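Local coordinates for trwC protein (PDB 4PCB) that probably nicks and covalently holds one strand of plasmid DNA at the transfer origin during bacterial conjugation, the piece here being its DNA-bound relaxase domain, at residues H4-R9 / I82-T87; E65-M70 / D174-A179; S153-P158 / S265-T270. All coordinates share one frame; numbering follows the deposited sequence.

Contact 1: H4-R9 / I82-T87. With nucleotides of chain B.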
loop_
_atom_site.group_PDB
_atom_site.type_symbol
_atom_site.label_atom_id
_atom_site.label_comp_id
_atom_site.label_asym_id
_atom_site.label_seq_id
_atom_site.Cartn_x
_atom_site.Cartn_y
_atom_site.Cartn_z
ATOM N N HIS A 4 -2.505 0.148 6.182
ATOM C CA HIS A 4 -2.067 -1.218 6.430
ATOM C C HIS A 4 -3.185 -2.199 6.740
ATOM O O HIS A 4 -4.271 -1.814 7.188
ATOM C CB HIS A 4 -1.039 -1.241 7.569
ATOM C CG HIS A 4 -1.574 -0.795 8.896
ATOM N ND1 HIS A 4 -1.862 0.516 9.179
ATOM C CD2 HIS A 4 -1.828 -1.497 10.041
ATOM C CE1 HIS A 4 -2.292 0.616 10.430
ATOM N NE2 HIS A 4 -2.270 -0.586 10.969
ATOM N N MET A 5 -2.923 -3.475 6.465
ATOM C CA MET A 5 -3.842 -4.525 6.888
ATOM C C MET A 5 -3.218 -5.897 6.841
ATOM O O MET A 5 -2.795 -6.378 5.782
ATOM C CB MET A 5 -5.096 -4.519 6.036
ATOM C CG MET A 5 -6.242 -5.256 6.678
ATOM S SD MET A 5 -7.611 -5.292 5.531
ATOM C CE MET A 5 -6.732 -5.804 4.048
ATOM N N VAL A 6 -3.212 -6.532 8.001
ATOM C CA VAL A 6 -2.708 -7.877 8.148
ATOM C C VAL A 6 -3.654 -8.844 7.422
ATOM O O VAL A 6 -4.850 -8.877 7.726
ATOM C CB VAL A 6 -2.586 -8.185 9.635
ATOM C CG1 VAL A 6 -1.302 -7.606 10.200
ATOM C CG2 VAL A 6 -3.764 -7.543 10.365
ATOM N N LEU A 7 -3.127 -9.617 6.465
ATOM C CA LEU A 7 -3.975 -10.420 5.574
ATOM C C LEU A 7 -4.171 -11.877 5.986
ATOM O O LEU A 7 -3.201 -12.595 6.150
ATOM C CB LEU A 7 -3.418 -10.418 4.149
ATOM C CG LEU A 7 -3.235 -9.120 3.387
ATOM C CD1 LEU A 7 -2.526 -9.371 2.066
ATOM C CD2 LEU A 7 -4.573 -8.497 3.162
ATOM N N THR A 8 -5.434 -12.304 6.051
ATOM C CA THR A 8 -5.868 -13.659 6.435
ATOM C C THR A 8 -6.370 -14.543 5.277
ATOM O O THR A 8 -6.315 -14.151 4.111
ATOM C CB THR A 8 -7.004 -13.598 7.463
ATOM O OG1 THR A 8 -7.844 -12.474 7.156
ATOM C CG2 THR A 8 -6.485 -13.436 8.856
ATOM N N ARG A 9 -6.873 -15.731 5.629
ATOM C CA ARG A 9 -7.483 -16.681 4.688
ATOM C C ARG A 9 -8.688 -16.133 3.937
ATOM O O ARG A 9 -8.905 -16.476 2.776
ATOM C CB ARG A 9 -7.995 -17.916 5.442
ATOM C CG ARG A 9 -7.015 -18.653 6.317
ATOM C CD ARG A 9 -7.769 -19.566 7.290
ATOM N NE ARG A 9 -7.178 -20.896 7.449
ATOM C CZ ARG A 9 -7.091 -21.538 8.616
ATOM N NH1 ARG A 9 -7.556 -20.978 9.731
ATOM N NH2 ARG A 9 -6.533 -22.739 8.681
ATOM N N ILE A 82 -2.016 -14.662 5.906
ATOM C CA ILE A 82 -1.202 -14.904 4.728
ATOM C C ILE A 82 -0.176 -13.820 4.422
ATOM O O ILE A 82 0.608 -13.963 3.473
ATOM C CB ILE A 82 -2.084 -15.092 3.476
ATOM C CG1 ILE A 82 -2.939 -13.856 3.249
ATOM C CG2 ILE A 82 -2.972 -16.303 3.638
ATOM C CD1 ILE A 82 -3.640 -13.826 1.927
ATOM N N GLY A 83 -0.188 -12.735 5.196
ATOM C CA GLY A 83 0.784 -11.669 5.016
ATOM C C GLY A 83 0.328 -10.321 5.532
ATOM O O GLY A 83 -0.614 -10.239 6.311
ATOM N N LEU A 84 1.019 -9.262 5.118
ATOM C CA LEU A 84 0.666 -7.884 5.480
ATOM C C LEU A 84 0.608 -7.008 4.226
ATOM O O LEU A 84 1.529 -7.009 3.411
ATOM C CB LEU A 84 1.677 -7.288 6.467
ATOM C CG LEU A 84 1.571 -5.817 6.932
ATOM C CD1 LEU A 84 0.455 -5.536 7.980
ATOM C CD2 LEU A 84 2.916 -5.285 7.414
ATOM N N ASP A 85 -0.478 -6.261 4.085
ATOM C CA ASP A 85 -0.676 -5.354 2.968
ATOM C C ASP A 85 -0.234 -3.963 3.417
ATOM O O ASP A 85 -0.860 -3.371 4.294
ATOM C CB ASP A 85 -2.157 -5.361 2.544
ATOM C CG ASP A 85 -2.403 -4.669 1.219
ATOM O OD1 ASP A 85 -2.264 -3.428 1.139
ATOM O OD2 ASP A 85 -2.764 -5.370 0.247
ATOM N N LEU A 86 0.882 -3.473 2.878
ATOM C CA LEU A 86 1.305 -2.089 3.116
ATOM C C LEU A 86 0.985 -1.281 1.876
ATOM O O LEU A 86 1.689 -1.369 0.870
ATOM C CB LEU A 86 2.791 -1.992 3.471
ATOM C CG LEU A 86 3.152 -2.615 4.824
ATOM C CD1 LEU A 86 4.565 -2.309 5.253
ATOM C CD2 LEU A 86 2.155 -2.121 5.878
ATOM N N THR A 87 -0.114 -0.542 1.926
ATOM C CA THR A 87 -0.575 0.232 0.783
ATOM C C THR A 87 -0.024 1.657 0.858
ATOM O O THR A 87 -0.225 2.358 1.845
ATOM C CB THR A 87 -2.106 0.244 0.724
ATOM O OG1 THR A 87 -2.607 -1.059 1.053
ATOM C CG2 THR A 87 -2.585 0.658 -0.658
ATOM P P DA B 17 -0.353 0.219 18.357
ATOM O OP1 DA B 17 0.974 0.848 18.550
ATOM O OP2 DA B 17 -1.451 0.517 19.305
ATOM O "O5'" DA B 17 -0.859 0.547 16.884
ATOM C "C5'" DA B 17 0.063 0.970 15.863
ATOM C "C4'" DA B 17 -0.569 0.836 14.498
ATOM O "O4'" DA B 17 -1.389 -0.355 14.462
ATOM C "C3'" DA B 17 -1.487 1.992 14.104
ATOM O "O3'" DA B 17 -1.367 2.288 12.710
ATOM C "C2'" DA B 17 -2.873 1.462 14.416
ATOM C "C1'" DA B 17 -2.730 -0.022 14.134
ATOM N N9 DA B 17 -3.609 -0.865 14.941
ATOM C C8 DA B 17 -3.877 -0.756 16.283
ATOM N N7 DA B 17 -4.714 -1.660 16.730
ATOM C C5 DA B 17 -5.017 -2.416 15.608
ATOM C C6 DA B 17 -5.851 -3.531 15.416
ATOM N N6 DA B 17 -6.562 -4.101 16.391
ATOM N N1 DA B 17 -5.933 -4.047 14.169
ATOM C C2 DA B 17 -5.220 -3.475 13.192
ATOM N N3 DA B 17 -4.402 -2.428 13.248
ATOM C C4 DA B 17 -4.345 -1.938 14.499
ATOM P P DT B 18 -1.376 3.805 12.215
ATOM O OP1 DT B 18 -1.507 3.808 10.739
ATOM O OP2 DT B 18 -0.235 4.501 12.854
ATOM O "O5'" DT B 18 -2.736 4.371 12.820
ATOM C "C5'" DT B 18 -4.007 3.911 12.325
ATOM C "C4'" DT B 18 -5.068 4.965 12.543
ATOM O "O4'" DT B 18 -5.491 4.944 13.923
ATOM C "C3'" DT B 18 -4.609 6.396 12.280
ATOM O "O3'" DT B 18 -5.693 7.203 11.810
ATOM C "C2'" DT B 18 -4.113 6.858 13.637
ATOM C "C1'" DT B 18 -4.911 6.027 14.639
ATOM N N1 DT B 18 -4.093 5.463 15.725
ATOM C C2 DT B 18 -4.696 5.220 16.938
ATOM O O2 DT B 18 -5.875 5.443 17.152
ATOM N N3 DT B 18 -3.861 4.699 17.895
ATOM C C4 DT B 18 -2.516 4.408 17.764
ATOM O O4 DT B 18 -1.895 3.943 18.715
ATOM C C5 DT B 18 -1.950 4.691 16.465
ATOM C C7 DT B 18 -0.500 4.409 16.229
ATOM C C6 DT B 18 -2.756 5.198 15.524
#
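M5 and D85 form an antiparallel hydrogen-bonded pair, with M5 N reaching D85 O at 3.0 Å and D85 N returning to M5 O at 2.9 Å. L7 N continues the ladder to G83 O, and where I82 and G83 both face L7 the pairing breaks into a classic beta bulge. G83 takes backbone angles at which a CB would strike the preceding carbonyl O. These bonds join strands 2-8 and 81-89 within the antiparallel sheet of the relaxase fold; along its other edge, 81-89 pairs with strand 161-171, which bears the metal ligands H161 and H163.

Apolar contacts form on both faces of the pair. On one, V6 CG1 meets L84 CD1 at 3.5 Å and H4 CB meets L86 CD2 at 3.7 Å. On the other, L7 CG packs against D85 CB at 4.0 Å.

Two side chains turn to a metal-binding histidine and the DNA. With CG anti to the backbone N (chi1 -168°), D85 directs OD2 to H163 ND1, a hydrogen bond that probably orients this ligand. The H4 imidazole brings CE1 to 3.0 Å from O3' of DA17 of chain B, with OP1 of DT18 of chain B at the ring edge.

Contact 2: E65-M70 / D174-A179. With nucleotides of chain B.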
loop_
_atom_site.group_PDB
_atom_site.type_symbol
_atom_site.label_atom_id
_atom_site.label_comp_id
_atom_site.label_asym_id
_atom_site.label_seq_id
_atom_site.Cartn_x
_atom_site.Cartn_y
_atom_site.Cartn_z
ATOM N N GLU A 65 10.711 -24.742 -3.974
ATOM C CA GLU A 65 12.142 -24.981 -3.788
ATOM C C GLU A 65 12.428 -26.159 -2.859
ATOM O O GLU A 65 13.458 -26.197 -2.189
ATOM C CB GLU A 65 12.843 -23.727 -3.260
ATOM C CG GLU A 65 12.141 -22.425 -3.593
ATOM C CD GLU A 65 13.110 -21.333 -3.995
ATOM O OE1 GLU A 65 14.316 -21.468 -3.702
ATOM O OE2 GLU A 65 12.667 -20.343 -4.608
ATOM N N GLY A 66 11.506 -27.113 -2.821
ATOM C CA GLY A 66 11.679 -28.319 -2.035
ATOM C C GLY A 66 11.774 -28.111 -0.536
ATOM O O GLY A 66 12.697 -28.610 0.102
ATOM N N HIS A 67 10.818 -27.385 0.033
ATOM C CA HIS A 67 10.760 -27.214 1.479
ATOM C C HIS A 67 9.312 -27.398 1.907
ATOM O O HIS A 67 8.397 -27.319 1.088
ATOM C CB HIS A 67 11.311 -25.856 1.935
ATOM C CG HIS A 67 11.509 -25.762 3.410
ATOM N ND1 HIS A 67 10.685 -24.992 4.242
ATOM C CD2 HIS A 67 12.378 -26.360 4.247
ATOM C CE1 HIS A 67 11.062 -25.121 5.475
ATOM N NE2 HIS A 67 12.108 -25.956 5.524
ATOM N N ARG A 68 9.120 -27.653 3.193
ATOM C CA ARG A 68 7.816 -27.918 3.775
ATOM C C ARG A 68 6.880 -26.688 3.673
ATOM O O ARG A 68 7.230 -25.649 3.101
ATOM C CB ARG A 68 8.044 -28.386 5.230
ATOM C CG ARG A 68 6.884 -28.285 6.245
ATOM C CD ARG A 68 7.121 -29.132 7.488
ATOM N NE ARG A 68 8.003 -30.266 7.217
ATOM C CZ ARG A 68 9.074 -30.588 7.938
ATOM N NH1 ARG A 68 9.410 -29.873 9.008
ATOM N NH2 ARG A 68 9.803 -31.641 7.596
ATOM N N ILE A 69 5.660 -26.829 4.167
ATOM C CA ILE A 69 4.690 -25.764 4.122
ATOM C C ILE A 69 4.761 -25.061 5.455
ATOM O O ILE A 69 4.832 -25.715 6.496
ATOM C CB ILE A 69 3.285 -26.329 3.903
ATOM C CG1 ILE A 69 3.169 -26.980 2.528
ATOM C CG2 ILE A 69 2.212 -25.276 4.157
ATOM C CD1 ILE A 69 2.038 -27.968 2.482
ATOM N N MET A 70 4.753 -23.735 5.425
ATOM C CA MET A 70 4.959 -22.936 6.622
ATOM C C MET A 70 3.704 -22.834 7.486
ATOM O O MET A 70 2.585 -23.112 7.033
ATOM C CB MET A 70 5.414 -21.531 6.241
ATOM C CG MET A 70 6.706 -21.494 5.450
ATOM S SD MET A 70 7.145 -19.796 5.063
ATOM C CE MET A 70 7.573 -19.194 6.691
ATOM N N ASP A 174 19.621 -19.743 10.748
ATOM C CA ASP A 174 19.845 -21.185 10.612
ATOM C C ASP A 174 19.448 -21.701 9.220
ATOM O O ASP A 174 19.658 -22.878 8.905
ATOM C CB ASP A 174 19.094 -21.950 11.703
ATOM C CG ASP A 174 17.626 -21.619 11.743
ATOM O OD1 ASP A 174 17.244 -20.615 11.124
ATOM O OD2 ASP A 174 16.852 -22.328 12.429
ATOM N N GLY A 175 18.865 -20.825 8.398
ATOM C CA GLY A 175 18.499 -21.154 7.027
ATOM C C GLY A 175 17.032 -21.531 6.866
ATOM O O GLY A 175 16.622 -22.005 5.810
ATOM N N GLN A 176 16.252 -21.355 7.934
ATOM C CA GLN A 176 14.854 -21.785 7.977
ATOM C C GLN A 176 13.879 -20.694 7.616
ATOM O O GLN A 176 14.140 -19.517 7.818
ATOM C CB GLN A 176 14.482 -22.326 9.356
ATOM C CG GLN A 176 14.493 -23.865 9.528
ATOM C CD GLN A 176 15.577 -24.595 8.787
ATOM O OE1 GLN A 176 16.757 -24.494 9.133
ATOM N NE2 GLN A 176 15.186 -25.349 7.763
ATOM N N TRP A 177 12.746 -21.098 7.066
ATOM C CA TRP A 177 11.680 -20.170 6.779
ATOM C C TRP A 177 10.622 -20.261 7.869
ATOM O O TRP A 177 9.848 -21.226 7.916
ATOM C CB TRP A 177 11.099 -20.447 5.397
ATOM C CG TRP A 177 12.064 -20.037 4.326
ATOM C CD1 TRP A 177 13.016 -20.825 3.740
ATOM C CD2 TRP A 177 12.205 -18.733 3.740
ATOM N NE1 TRP A 177 13.723 -20.093 2.819
ATOM C CE2 TRP A 177 13.244 -18.807 2.803
ATOM C CE3 TRP A 177 11.558 -17.519 3.915
ATOM C CZ2 TRP A 177 13.637 -17.711 2.040
ATOM C CZ3 TRP A 177 11.954 -16.446 3.175
ATOM C CH2 TRP A 177 12.980 -16.544 2.243
ATOM N N ARG A 178 10.603 -19.251 8.740
ATOM C CA ARG A 178 9.640 -19.164 9.835
ATOM C C ARG A 178 8.744 -17.973 9.576
ATOM O O ARG A 178 9.101 -17.117 8.772
ATOM C CB ARG A 178 10.339 -18.993 11.187
ATOM C CG ARG A 178 11.288 -20.115 11.636
ATOM C CD ARG A 178 10.506 -21.350 12.098
ATOM N NE ARG A 178 11.383 -22.493 12.382
ATOM C CZ ARG A 178 11.789 -23.380 11.471
ATOM N NH1 ARG A 178 11.417 -23.259 10.203
ATOM N NH2 ARG A 178 12.575 -24.384 11.824
ATOM N N ALA A 179 7.586 -17.923 10.230
ATOM C CA ALA A 179 6.679 -16.788 10.082
ATOM C C ALA A 179 7.328 -15.519 10.625
ATOM O O ALA A 179 8.058 -15.554 11.624
ATOM C CB ALA A 179 5.364 -17.045 10.797
ATOM P P DT B 12 6.614 -20.008 13.186
ATOM O OP1 DT B 12 6.743 -19.911 11.713
ATOM O OP2 DT B 12 7.535 -19.240 14.057
ATOM O "O5'" DT B 12 5.111 -19.649 13.573
ATOM C "C5'" DT B 12 4.009 -20.280 12.898
ATOM C "C4'" DT B 12 2.755 -20.200 13.738
ATOM O "O4'" DT B 12 2.979 -20.806 15.024
ATOM C "C3'" DT B 12 2.283 -18.788 14.058
ATOM O "O3'" DT B 12 1.421 -18.316 13.020
ATOM C "C2'" DT B 12 1.506 -18.970 15.350
ATOM C "C1'" DT B 12 2.058 -20.258 15.960
ATOM N N1 DT B 12 2.767 -20.070 17.239
ATOM C C2 DT B 12 2.038 -20.169 18.401
ATOM O O2 DT B 12 0.842 -20.405 18.420
ATOM N N3 DT B 12 2.767 -19.984 19.549
ATOM C C4 DT B 12 4.118 -19.713 19.646
ATOM O O4 DT B 12 4.636 -19.570 20.750
ATOM C C5 DT B 12 4.820 -19.620 18.386
ATOM C C7 DT B 12 6.287 -19.330 18.392
ATOM C C6 DT B 12 4.118 -19.802 17.262
ATOM P P DG B 11 11.198 -23.322 16.327
ATOM O OP1 DG B 11 12.445 -23.137 15.549
ATOM O OP2 DG B 11 10.985 -22.545 17.568
ATOM O "O5'" DG B 11 9.961 -23.074 15.358
ATOM C "C5'" DG B 11 8.933 -24.073 15.213
ATOM C "C4'" DG B 11 7.652 -23.465 14.688
ATOM O "O4'" DG B 11 6.558 -23.835 15.558
ATOM C "C3'" DG B 11 7.621 -21.940 14.626
ATOM O "O3'" DG B 11 6.730 -21.541 13.586
ATOM C "C2'" DG B 11 7.033 -21.564 15.972
ATOM C "C1'" DG B 11 6.029 -22.682 16.202
ATOM N N9 DG B 11 5.809 -23.018 17.603
ATOM C C8 DG B 11 6.766 -23.277 18.554
ATOM N N7 DG B 11 6.261 -23.558 19.724
ATOM C C5 DG B 11 4.889 -23.481 19.535
ATOM C C6 DG B 11 3.821 -23.687 20.446
ATOM O O6 DG B 11 3.877 -23.987 21.644
ATOM N N1 DG B 11 2.585 -23.507 19.834
ATOM C C2 DG B 11 2.397 -23.176 18.516
ATOM N N2 DG B 11 1.125 -23.049 18.114
ATOM N N3 DG B 11 3.383 -22.983 17.656
ATOM C C4 DG B 11 4.593 -23.150 18.229
#
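M70 reaches W177 through a side chain that starts with CG beside the backbone N (chi1 -59°), runs straight on to SD, and then bends at its last torsion (chi3 69°). The bend tucks the methyl CE against the backbone of the short strand, 3.3 Å from W177 O and equally near R178 O. CE and SD both lie against W177 CB, each at 4.0 Å, so the thioether packs on the root of the tryptophan while the indole leads away. Earlier in both segments, the side chains of H67 and Q176 cross at about a right angle in a looser approach.

No hydrogen bond joins the two segments; R178 and A179 turn instead to the DNA. R178 folds back at chi2 (-74°), which lays one guanidinium face over Q176 CB and allows a weak bond from NH1 to W177 O. Its NE makes a long, weak, nearly straight bond of 3.4 Å to OP1 of DG11 of chain B, in the guanidinium plane. The next phosphate is gripped by main chain, A179 N donating to OP1 of DT12 of chain B at 2.6 Å.

Strand 177-178 pairs antiparallel with strand 161-171, R178 bonding to T170, and M169 of that strand touches both M70 and W177. L44 and I63, from loops on either side of helix 52-60, also touch the W177 side chain, I63 reaching M70 as well.

Contact 3: S153-P158 / S265-T270. With nucleotides of chain B.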
loop_
_atom_site.group_PDB
_atom_site.type_symbol
_atom_site.label_atom_id
_atom_site.label_comp_id
_atom_site.label_asym_id
_atom_site.label_seq_id
_atom_site.Cartn_x
_atom_site.Cartn_y
_atom_site.Cartn_z
ATOM N N SER A 153 -9.574 4.440 -7.635
ATOM C CA SER A 153 -10.220 4.157 -6.358
ATOM C C SER A 153 -11.662 3.713 -6.581
ATOM O O SER A 153 -12.077 3.483 -7.713
ATOM C CB SER A 153 -10.175 5.373 -5.437
ATOM O OG SER A 153 -10.780 5.082 -4.192
ATOM N N ARG A 154 -12.420 3.595 -5.498
ATOM C CA ARG A 154 -13.795 3.115 -5.573
ATOM C C ARG A 154 -14.684 4.006 -6.437
ATOM O O ARG A 154 -15.523 3.512 -7.189
ATOM C CB ARG A 154 -14.385 2.964 -4.166
ATOM C CG ARG A 154 -15.904 2.878 -4.115
ATOM C CD ARG A 154 -16.368 1.708 -3.268
ATOM N NE ARG A 154 -16.579 0.511 -4.074
ATOM C CZ ARG A 154 -16.782 -0.703 -3.575
ATOM N NH1 ARG A 154 -16.964 -1.731 -4.390
ATOM N NH2 ARG A 154 -16.805 -0.888 -2.263
ATOM N N GLU A 155 -14.508 5.316 -6.325
ATOM C CA GLU A 155 -15.329 6.251 -7.073
ATOM C C GLU A 155 -14.550 6.602 -8.330
ATOM O O GLU A 155 -14.846 7.579 -9.028
ATOM C CB GLU A 155 -15.637 7.472 -6.223
ATOM C CG GLU A 155 -17.048 8.033 -6.298
ATOM C CD GLU A 155 -18.156 7.032 -6.016
ATOM O OE1 GLU A 155 -18.017 6.202 -5.096
ATOM O OE2 GLU A 155 -19.193 7.104 -6.705
ATOM N N ARG A 156 -13.592 5.719 -8.618
ATOM C CA ARG A 156 -12.648 5.804 -9.736
ATOM C C ARG A 156 -12.067 7.192 -9.977
ATOM O O ARG A 156 -12.019 7.699 -11.106
ATOM C CB ARG A 156 -13.248 5.199 -11.016
ATOM C CG ARG A 156 -12.914 3.700 -11.021
ATOM C CD ARG A 156 -12.791 3.069 -12.393
ATOM N NE ARG A 156 -12.713 1.610 -12.285
ATOM C CZ ARG A 156 -13.758 0.801 -12.119
ATOM N NH1 ARG A 156 -14.998 1.280 -12.059
ATOM N NH2 ARG A 156 -13.564 -0.506 -12.026
ATOM N N ASP A 157 -11.613 7.800 -8.888
ATOM C CA ASP A 157 -10.862 9.035 -8.957
ATOM C C ASP A 157 -9.415 8.655 -9.192
ATOM O O ASP A 157 -8.960 7.629 -8.675
ATOM C CB ASP A 157 -10.971 9.804 -7.641
ATOM C CG ASP A 157 -12.349 10.383 -7.414
ATOM O OD1 ASP A 157 -12.792 11.205 -8.239
ATOM O OD2 ASP A 157 -12.982 10.022 -6.403
ATOM N N PRO A 158 -8.672 9.451 -9.947
ATOM C CA PRO A 158 -7.249 9.157 -10.102
ATOM C C PRO A 158 -6.618 9.009 -8.723
ATOM O O PRO A 158 -6.440 10.005 -8.029
ATOM C CB PRO A 158 -6.720 10.396 -10.814
ATOM C CG PRO A 158 -7.873 10.847 -11.638
ATOM C CD PRO A 158 -9.111 10.532 -10.845
ATOM N N SER A 265 -19.464 3.557 2.464
ATOM C CA SER A 265 -19.467 4.543 1.390
ATOM C C SER A 265 -19.108 3.809 0.092
ATOM O O SER A 265 -18.187 4.209 -0.627
ATOM C CB SER A 265 -18.504 5.693 1.679
ATOM O OG SER A 265 -18.820 6.314 2.915
ATOM N N ARG A 266 -19.826 2.713 -0.172
ATOM C CA ARG A 266 -19.553 1.836 -1.313
ATOM C C ARG A 266 -20.160 2.324 -2.606
ATOM O O ARG A 266 -21.097 3.118 -2.589
ATOM C CB ARG A 266 -20.101 0.415 -1.097
ATOM C CG ARG A 266 -20.192 -0.113 0.313
ATOM C CD ARG A 266 -21.005 -1.387 0.356
ATOM N NE ARG A 266 -22.286 -1.221 1.031
ATOM C CZ ARG A 266 -23.346 -1.998 0.819
ATOM N NH1 ARG A 266 -23.284 -2.994 -0.057
ATOM N NH2 ARG A 266 -24.476 -1.773 1.481
ATOM N N ALA A 267 -19.595 1.883 -3.728
ATOM C CA ALA A 267 -20.254 2.063 -5.022
ATOM C C ALA A 267 -20.224 0.736 -5.780
ATOM O O ALA A 267 -19.868 -0.312 -5.224
ATOM C CB ALA A 267 -19.579 3.174 -5.841
ATOM N N LYS A 268 -20.601 0.791 -7.051
ATOM C CA LYS A 268 -20.555 -0.357 -7.945
ATOM C C LYS A 268 -19.205 -0.379 -8.656
ATOM O O LYS A 268 -18.820 0.596 -9.309
ATOM C CB LYS A 268 -21.730 -0.321 -8.939
ATOM C CG LYS A 268 -23.113 -0.304 -8.242
ATOM C CD LYS A 268 -24.312 -0.254 -9.201
ATOM C CE LYS A 268 -24.313 1.010 -10.048
ATOM N NZ LYS A 268 -24.578 2.212 -9.198
ATOM N N LYS A 269 -18.502 -1.502 -8.577
ATOM C CA LYS A 269 -17.156 -1.614 -9.149
ATOM C C LYS A 269 -17.215 -1.778 -10.666
ATOM O O LYS A 269 -16.494 -2.614 -11.226
ATOM C CB LYS A 269 -16.382 -2.784 -8.517
ATOM C CG LYS A 269 -15.885 -2.514 -7.098
ATOM C CD LYS A 269 -15.186 -3.718 -6.465
ATOM C CE LYS A 269 -16.181 -4.859 -6.258
ATOM N NZ LYS A 269 -17.351 -4.477 -5.392
ATOM N N THR A 270 -18.116 -1.029 -11.311
ATOM C CA THR A 270 -18.355 -1.159 -12.748
ATOM C C THR A 270 -17.039 -1.106 -13.530
ATOM O O THR A 270 -16.281 -0.127 -13.491
ATOM C CB THR A 270 -19.360 -0.065 -13.257
ATOM O OG1 THR A 270 -19.782 -0.355 -14.597
ATOM C CG2 THR A 270 -18.819 1.377 -13.129
ATOM P P DG B 23 -11.128 3.383 -0.990
ATOM O OP1 DG B 23 -12.232 3.876 -1.849
ATOM O OP2 DG B 23 -11.401 3.010 0.416
ATOM O "O5'" DG B 23 -10.436 2.139 -1.703
ATOM C "C5'" DG B 23 -10.081 0.961 -0.956
ATOM C "C4'" DG B 23 -8.667 0.551 -1.287
ATOM O "O4'" DG B 23 -7.781 1.673 -1.063
ATOM C "C3'" DG B 23 -8.107 -0.588 -0.438
ATOM O "O3'" DG B 23 -8.326 -1.849 -1.079
ATOM C "C2'" DG B 23 -6.629 -0.255 -0.368
ATOM C "C1'" DG B 23 -6.654 1.263 -0.301
ATOM N N9 DG B 23 -6.813 1.788 1.051
ATOM C C8 DG B 23 -7.154 1.075 2.173
ATOM N N7 DG B 23 -7.218 1.812 3.249
ATOM C C5 DG B 23 -6.894 3.089 2.810
ATOM C C6 DG B 23 -6.798 4.309 3.527
ATOM O O6 DG B 23 -6.986 4.513 4.733
ATOM N N1 DG B 23 -6.443 5.364 2.693
ATOM C C2 DG B 23 -6.212 5.262 1.344
ATOM N N2 DG B 23 -5.879 6.396 0.713
ATOM N N3 DG B 23 -6.300 4.130 0.663
ATOM C C4 DG B 23 -6.642 3.092 1.454
ATOM P P DT B 22 -9.934 10.271 -2.348
ATOM O OP1 DT B 22 -10.131 9.757 -3.724
ATOM O OP2 DT B 22 -10.950 11.173 -1.751
ATOM O "O5'" DT B 22 -9.714 9.032 -1.370
ATOM C "C5'" DT B 22 -9.222 7.778 -1.879
ATOM C "C4'" DT B 22 -9.083 6.760 -0.770
ATOM O "O4'" DT B 22 -8.891 7.418 0.501
ATOM C "C3'" DT B 22 -10.290 5.832 -0.589
ATOM O "O3'" DT B 22 -9.979 4.491 -0.987
ATOM C "C2'" DT B 22 -10.594 5.886 0.902
ATOM C "C1'" DT B 22 -9.362 6.536 1.499
ATOM N N1 DT B 22 -9.609 7.312 2.733
ATOM C C2 DT B 22 -9.621 6.619 3.921
ATOM O O2 DT B 22 -9.430 5.418 3.993
ATOM N N3 DT B 22 -9.859 7.391 5.031
ATOM C C4 DT B 22 -10.090 8.753 5.068
ATOM O O4 DT B 22 -10.290 9.310 6.142
ATOM C C5 DT B 22 -10.068 9.415 3.784
ATOM C C7 DT B 22 -10.305 10.891 3.725
ATOM C C6 DT B 22 -9.837 8.671 2.696
#
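S265 meets R154 through its carbonyl, S265 O lying 4.1 Å from R154 CD, so the first touch is made by the aliphatic part of the arginine. R266 follows with its side chain beside that of R154 and pointing the same way; R266 CB comes within 3.7 Å of R154 NH2, while the two guanidinium planes are turned 66° apart.

A267 meets both R154 and E155. Its amide N lies 3.3 Å from R154 CD, and its carbonyl O sits over one guanidinium face, offset toward the rim, in a position unsuited to hydrogen bonding. The methyl group of A267 faces the carboxylate of E155, CB to OE1 being 3.5 Å. R154 and E155 can both reach this residue because they occupy the corner of a type I beta turn from S153 to R156, closed by R156 N bonding to S153 O at 2.8 Å. The turn lies in the loop between strands 145-150 and 161-171, which carry the metal ligands H150, H161 and H163. At its start S153 OG gives a weak bond to O3' of DT22 of chain B and lies 3.0 Å from OP1 of DG23 of chain B; just after it D157 makes a salt bridge to K234 of helix 234-245.

K269 then crosses R154 obliquely. The arginine, bent at chi2 and chi3, presents its edge, and NH1 lies 2.9 Å from K269 NZ. Beyond it, the extended chain of R156 carries its guanidinium to the backbone of K269 and T270, with K269 O at its edge, 3.7 Å from NH2.

In the fold
The three contacts illustrate how chemistry follows position. Contact 1 is a buried strand pairing that combines a backbone ladder with apolar packing. Contact 2, partly buried, reaches the same sheet through strand 161-171, yet joins its segments mainly by thioether packing, without a hydrogen bond. Contact 3 lies at the surface, about 40 Å from contact 2 between centres and across the chain's centre from it; there, loop meets loop through arginine side chains and backbone carbonyls. Contact 1 bonds to a metal-binding histidine, whereas contact 3 lies farther off, R156 about 9 Å from H161 between side chains. All three touch the bound DNA, among others through an imidazole, a main-chain amide and a serine.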